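Local coordinates for protein alcohol dehydrogenase (Escherichia coli, PDB 5VM2) that is of unknown specificity but probably oxidises or reduces an alcohol or carbonyl substrate with NAD or NADP, as zinc-containing alcohol dehydrogenases do, at residues A[80-83]-A[84-87]; A[178-181]-A[182-186]; A[245-248]-A[249-252]. All coordinates share one frame; numbering follows the deposited sequence.

Contact 1 of 3, residues A[80-83]-A[84-87]; sequences KFKP and GDRV
Both carboxylate oxygens of Asp85 are taken by the same residue three positions earlier, Lys82, through its backbone at one oxygen and its side chain at the other. The amide N of Lys82 donates to OD2 of Asp85 at 2.7 Å, coming from above the carboxylate plane, 53° out of it, so the bond is short but not aligned with the flat group. OD1 of Asp85 forms a salt bridge of 2.7 Å with NZ of Lys82, received on the syn lone pair. The lysine reaches it because CG sits between the backbone N and the carbonyl carbon (chi1 44°) and the chain turns again at its last torsion; on the way CG of Lys82 passes 3.2 Å from Asp85 OD2. Running the other way, Asp85 N donates to Lys82 O at 3.2 Å. That bond closes a type II beta turn over Lys82 to Asp85, with Pro83 and Gly84 at its corners, just before strand 86-89 of the GroES-like domain. Gly84 takes a positive phi of 107°, a backbone shape that glycine readily adopts. Next to the polar turn the contact becomes apolar: CE1 of Phe81 meets CG1 of Val87 at 3.6 Å, an oblique approach to the ring, while OD2 of Asp85 lies at the ring's edge. The buried Phe81 also rests on Thr136 of strand 136-138 and Val29 of strand 28-37. A long, weak ion pair from Lys138 adds a second positive charge near OD1 of Asp85.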
loop_
_atom_site.group_PDB
_atom_site.type_symbol
_atom_site.label_atom_id
_atom_site.label_comp_id
_atom_site.label_asym_id
_atom_site.label_seq_id
_atom_site.Cartn_x
_atom_site.Cartn_y
_atom_site.Cartn_z
ATOM N N LYS A 80 9.465 -2.504 24.352
ATOM C CA LYS A 80 9.575 -3.375 23.187
ATOM C C LYS A 80 10.816 -3.069 22.357
ATOM O O LYS A 80 11.342 -3.960 21.684
ATOM C CB LYS A 80 8.325 -3.246 22.312
ATOM C CG LYS A 80 7.097 -3.976 22.839
ATOM C CD LYS A 80 5.818 -3.506 22.148
ATOM C CE LYS A 80 5.822 -3.827 20.658
ATOM N NZ LYS A 80 4.560 -3.391 19.985
ATOM N N PHE A 81 11.293 -1.828 22.386
ATOM C CA PHE A 81 12.331 -1.383 21.474
ATOM C C PHE A 81 13.463 -0.722 22.251
ATOM O O PHE A 81 13.295 -0.287 23.394
ATOM C CB PHE A 81 11.755 -0.425 20.421
ATOM C CG PHE A 81 10.646 -1.032 19.602
ATOM C CD1 PHE A 81 10.936 -1.870 18.534
ATOM C CD2 PHE A 81 9.320 -0.791 19.913
ATOM C CE1 PHE A 81 9.921 -2.439 17.784
ATOM C CE2 PHE A 81 8.298 -1.360 19.167
ATOM C CZ PHE A 81 8.599 -2.185 18.103
ATOM N N LYS A 82 14.624 -0.665 21.612
ATOM C CA LYS A 82 15.829 -0.078 22.175
ATOM C C LYS A 82 16.592 0.619 21.059
ATOM O O LYS A 82 16.352 0.353 19.877
ATOM C CB LYS A 82 16.715 -1.140 22.845
ATOM C CG LYS A 82 16.888 -2.429 22.047
ATOM C CD LYS A 82 18.027 -3.272 22.614
ATOM C CE LYS A 82 17.904 -4.736 22.207
ATOM N NZ LYS A 82 17.659 -4.910 20.749
ATOM N N PRO A 83 17.497 1.536 21.402
ATOM C CA PRO A 83 18.322 2.171 20.364
ATOM C C PRO A 83 19.130 1.140 19.588
ATOM O O PRO A 83 19.830 0.306 20.167
ATOM C CB PRO A 83 19.226 3.115 21.163
ATOM C CG PRO A 83 18.421 3.448 22.381
ATOM C CD PRO A 83 17.660 2.193 22.715
ATOM N N GLY A 84 19.028 1.209 18.264
ATOM C CA GLY A 84 19.719 0.295 17.379
ATOM C C GLY A 84 18.824 -0.724 16.718
ATOM O O GLY A 84 19.264 -1.388 15.771
ATOM N N ASP A 85 17.589 -0.868 17.184
ATOM C CA ASP A 85 16.632 -1.756 16.545
ATOM C C ASP A 85 16.247 -1.200 15.185
ATOM O O ASP A 85 15.942 -0.010 15.057
ATOM C CB ASP A 85 15.381 -1.900 17.412
ATOM C CG ASP A 85 15.648 -2.612 18.714
ATOM O OD1 ASP A 85 16.708 -3.259 18.822
ATOM O OD2 ASP A 85 14.794 -2.545 19.626
ATOM N N ARG A 86 16.261 -2.057 14.170
ATOM C CA ARG A 86 15.715 -1.709 12.869
ATOM C C ARG A 86 14.239 -2.075 12.859
ATOM O O ARG A 86 13.868 -3.199 13.215
ATOM C CB ARG A 86 16.466 -2.432 11.750
ATOM C CG ARG A 86 17.969 -2.197 11.786
ATOM C CD ARG A 86 18.699 -2.984 10.699
ATOM N NE ARG A 86 18.396 -4.411 10.767
ATOM C CZ ARG A 86 17.574 -5.041 9.932
ATOM N NH1 ARG A 86 16.975 -4.373 8.956
ATOM N NH2 ARG A 86 17.349 -6.340 10.073
ATOM N N VAL A 87 13.399 -1.115 12.474
ATOM C CA VAL A 87 11.954 -1.255 12.587
ATOM C C VAL A 87 11.281 -0.658 11.358
ATOM O O VAL A 87 11.874 0.123 10.612
ATOM C CB VAL A 87 11.400 -0.562 13.858
ATOM C CG1 VAL A 87 11.971 -1.189 15.124
ATOM C CG2 VAL A 87 11.699 0.929 13.812
#

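Contact 2 of 3, residues A[178-181]-A[182-186]; sequences GCIG and LMTLQ
Leu182 N donates to Gly178 O at 2.9 Å, the first i to i+4 bond of helix 179-190, which follows strand 171-175 in the beta-alpha-beta unit of the Rossmann-type domain. Gly178 stands at the N-cap, and together with Gly181 it is consistent with the GxGxxG pattern of Rossmann folds, where such glycines let a dinucleotide come close to the helix start; no dinucleotide is present in this structure. Equally long bonds run from Met183 N to Cys179 O and from Leu185 N to Gly181 O. Around these bonds the CG atoms of Leu182 and Met183 come close to the carbonyl oxygens four residues before them. CG of Leu182 approaches Gly178 O to 3.3 Å, and CG of Met183 comes to 3.2 Å from Cys179 O. Beyond that carbonyl the methionine chain bends at chi2 (-50°), bringing its CE to a loose 4.2 Å from Cys179 SG. The neighbouring elements then hold these groups in place. Pro153 of helix 145-163 touches both Cys179 and Met183, and Val156 of the same helix meets Ile180. Leu182 packs on Met208 and Ala209 of helix 203-211, whereas Thr184 and Leu185 touch Ile174 of strand 171-175; the helix thus has neighbours in that strand and in two helices. Within this buried setting the hydroxyl of Thr184 is satisfied by its own helix: with OG1 turned beside the backbone N (chi1 -55°), it donates to Ile180 O at 2.7 Å. The same oxygen also accepts Thr184 N at 2.9 Å, and the two donors of this one residue reach Ile180 O from opposite faces of its carbonyl plane.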
loop_
_atom_site.group_PDB
_atom_site.type_symbol
_atom_site.label_atom_id
_atom_site.label_comp_id
_atom_site.label_asym_id
_atom_site.label_seq_id
_atom_site.Cartn_x
_atom_site.Cartn_y
_atom_site.Cartn_z
ATOM N N GLY A 178 -0.126 -3.206 -11.182
ATOM C CA GLY A 178 0.683 -2.224 -10.498
ATOM C C GLY A 178 1.078 -2.748 -9.127
ATOM O O GLY A 178 0.880 -3.917 -8.789
ATOM N N CYS A 179 1.634 -1.846 -8.315
ATOM C CA CYS A 179 2.159 -2.246 -7.011
ATOM C C CYS A 179 1.124 -3.022 -6.197
ATOM O O CYS A 179 1.384 -4.144 -5.750
ATOM C CB CYS A 179 2.637 -1.020 -6.234
ATOM S SG CYS A 179 3.192 -1.431 -4.561
ATOM N N ILE A 180 -0.071 -2.455 -6.026
ATOM C CA ILE A 180 -1.069 -3.090 -5.172
ATOM C C ILE A 180 -1.580 -4.393 -5.781
ATOM O O ILE A 180 -1.889 -5.347 -5.053
ATOM C CB ILE A 180 -2.219 -2.109 -4.883
ATOM C CG1 ILE A 180 -1.668 -0.825 -4.257
ATOM C CG2 ILE A 180 -3.222 -2.753 -3.960
ATOM C CD1 ILE A 180 -0.956 -1.049 -2.932
ATOM N N GLY A 181 -1.674 -4.468 -7.111
ATOM C CA GLY A 181 -2.083 -5.715 -7.739
ATOM C C GLY A 181 -1.062 -6.823 -7.555
ATOM O O GLY A 181 -1.421 -7.988 -7.360
ATOM N N LEU A 182 0.224 -6.474 -7.611
ATOM C CA LEU A 182 1.277 -7.457 -7.388
ATOM C C LEU A 182 1.341 -7.871 -5.924
ATOM O O LEU A 182 1.582 -9.047 -5.618
ATOM C CB LEU A 182 2.616 -6.891 -7.863
ATOM C CG LEU A 182 2.626 -6.603 -9.366
ATOM C CD1 LEU A 182 3.918 -5.930 -9.786
ATOM C CD2 LEU A 182 2.404 -7.891 -10.146
ATOM N N MET A 183 1.124 -6.924 -5.004
ATOM C CA MET A 183 1.015 -7.277 -3.590
ATOM C C MET A 183 -0.153 -8.223 -3.347
ATOM O O MET A 183 -0.027 -9.193 -2.591
ATOM C CB MET A 183 0.853 -6.024 -2.731
ATOM C CG MET A 183 2.053 -5.087 -2.729
ATOM S SD MET A 183 3.604 -5.925 -2.387
ATOM C CE MET A 183 4.704 -4.532 -2.112
ATOM N N THR A 184 -1.303 -7.941 -3.967
ATOM C CA THR A 184 -2.469 -8.806 -3.809
ATOM C C THR A 184 -2.201 -10.197 -4.376
ATOM O O THR A 184 -2.581 -11.207 -3.771
ATOM C CB THR A 184 -3.686 -8.169 -4.485
ATOM O OG1 THR A 184 -3.884 -6.846 -3.962
ATOM C CG2 THR A 184 -4.941 -9.003 -4.233
ATOM N N LEU A 185 -1.526 -10.265 -5.527
ATOM C CA LEU A 185 -1.141 -11.547 -6.116
ATOM C C LEU A 185 -0.314 -12.384 -5.144
ATOM O O LEU A 185 -0.616 -13.557 -4.898
ATOM C CB LEU A 185 -0.372 -11.294 -7.414
ATOM C CG LEU A 185 0.566 -12.356 -7.986
ATOM C CD1 LEU A 185 -0.231 -13.583 -8.431
ATOM C CD2 LEU A 185 1.379 -11.754 -9.144
ATOM N N GLN A 186 0.738 -11.794 -4.577
ATOM C CA GLN A 186 1.576 -12.541 -3.648
ATOM C C GLN A 186 0.812 -12.905 -2.378
ATOM O O GLN A 186 1.018 -13.985 -1.809
ATOM C CB GLN A 186 2.832 -11.735 -3.337
ATOM C CG GLN A 186 3.669 -11.464 -4.578
ATOM C CD GLN A 186 5.094 -11.112 -4.245
ATOM O OE1 GLN A 186 5.896 -11.984 -3.933
ATOM N NE2 GLN A 186 5.421 -9.825 -4.313
#

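Contact 3 of 3, residues A[245-248]-A[249-252]; sequences AGSA and VTVK
Ser247, at the N-cap of the short helix 248-253, accepts at its O a bond from Val251 N that is straight but, at 3.4 Å, weak. Lys252 N donates to Ala248 O at 3.2 Å, and ahead of the cap Gly246 turns the chain with a positive phi (69°) that suits glycine. Against this modest backbone link the side chains of Ser247 and Thr250 draw close, their hydroxyls OG and OG1 lying 2.7 Å apart. Each oxygen sits between its backbone N and carbonyl carbon, chi1 51° for the serine and 42° for the threonine, which brings the two hydroxyls together. The main polar partner of Thr250 OG1 is Glu243 OE1, a hydrogen bond; the same glutamate oxygen accepts weak bonds from Gly246 N and Ser247 N and thus ties the loop to the helix. CG1 of Val249 lies alongside, 3.4 Å from Ser247 OG, and CG2 of Val251 comes to 3.5 Å from Ser247 O. Further out, Val251 packs on Val270 and Ile276. Ser247 holds the N-cap position by its backbone, its hydroxyl meeting the Thr250 side chain instead of the amide, at the start of the helix after strand 238-243 of the Rossmann-type sheet.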
loop_
_atom_site.group_PDB
_atom_site.type_symbol
_atom_site.label_atom_id
_atom_site.label_comp_id
_atom_site.label_asym_id
_atom_site.label_seq_id
_atom_site.Cartn_x
_atom_site.Cartn_y
_atom_site.Cartn_z
ATOM N N ALA A 245 -6.426 -1.448 -9.773
ATOM C CA ALA A 245 -5.886 -0.311 -10.507
ATOM C C ALA A 245 -6.610 0.992 -10.197
ATOM O O ALA A 245 -6.068 2.066 -10.478
ATOM C CB ALA A 245 -5.941 -0.580 -12.014
ATOM N N GLY A 246 -7.808 0.923 -9.625
ATOM C CA GLY A 246 -8.578 2.124 -9.376
ATOM C C GLY A 246 -9.105 2.804 -10.617
ATOM O O GLY A 246 -9.398 4.002 -10.578
ATOM N N SER A 247 -9.234 2.072 -11.720
ATOM C CA SER A 247 -9.700 2.627 -12.980
ATOM C C SER A 247 -11.170 2.290 -13.200
ATOM O O SER A 247 -11.716 1.355 -12.607
ATOM C CB SER A 247 -8.862 2.103 -14.150
ATOM O OG SER A 247 -8.763 0.690 -14.119
ATOM N N ALA A 248 -11.807 3.076 -14.071
ATOM C CA ALA A 248 -13.220 2.859 -14.364
ATOM C C ALA A 248 -13.427 1.607 -15.205
ATOM O O ALA A 248 -14.428 0.900 -15.038
ATOM C CB ALA A 248 -13.802 4.082 -15.072
ATOM N N VAL A 249 -12.492 1.322 -16.118
ATOM C CA VAL A 249 -12.599 0.131 -16.961
ATOM C C VAL A 249 -12.731 -1.117 -16.101
ATOM O O VAL A 249 -13.608 -1.961 -16.326
ATOM C CB VAL A 249 -11.392 0.031 -17.913
ATOM C CG1 VAL A 249 -10.080 0.282 -17.174
ATOM C CG2 VAL A 249 -11.367 -1.331 -18.602
ATOM N N THR A 250 -11.880 -1.232 -15.081
ATOM C CA THR A 250 -11.775 -2.477 -14.330
ATOM C C THR A 250 -12.978 -2.682 -13.416
ATOM O O THR A 250 -13.550 -3.776 -13.369
ATOM C CB THR A 250 -10.472 -2.486 -13.529
ATOM O OG1 THR A 250 -10.267 -1.195 -12.936
ATOM C CG2 THR A 250 -9.298 -2.805 -14.440
ATOM N N VAL A 251 -13.369 -1.642 -12.674
ATOM C CA VAL A 251 -14.497 -1.763 -11.750
ATOM C C VAL A 251 -15.755 -2.187 -12.502
ATOM O O VAL A 251 -16.454 -3.128 -12.106
ATOM C CB VAL A 251 -14.716 -0.438 -10.993
ATOM C CG1 VAL A 251 -16.027 -0.471 -10.232
ATOM C CG2 VAL A 251 -13.557 -0.157 -10.052
ATOM N N LYS A 252 -16.048 -1.502 -13.609
ATOM C CA LYS A 252 -17.207 -1.847 -14.427
ATOM C C LYS A 252 -17.072 -3.235 -15.042
ATOM O O LYS A 252 -18.082 -3.875 -15.357
ATOM C CB LYS A 252 -17.383 -0.791 -15.515
ATOM C CG LYS A 252 -18.679 -0.858 -16.292
ATOM C CD LYS A 252 -18.888 0.442 -17.052
ATOM C CE LYS A 252 -19.999 0.320 -18.078
ATOM N NZ LYS A 252 -21.313 0.039 -17.456
#

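How the contacts relate
Contacts 2 and 3 both belong to the nucleotide-binding-type domain, each at a helix start after a parallel strand, and their nearest atoms are about 6 Å apart. Contact 1 lies in the GroES-like domain, on the opposite side of the chain's centre from contact 3, their centres about 41 Å apart. Burial follows position: contact 2 is core, contact 3 surface, and contact 1 is partly buried, with exposed turn residues beside a buried Asp85 and the buried pair Phe81 and Val87. A charged pair serves the beta turn within 80-87; helical backbone bonds, one threonine hydroxyl and apolar packing hold the start of helix 179-190, and two close hydroxyls with a nearby glutamate the start of helix 248-253.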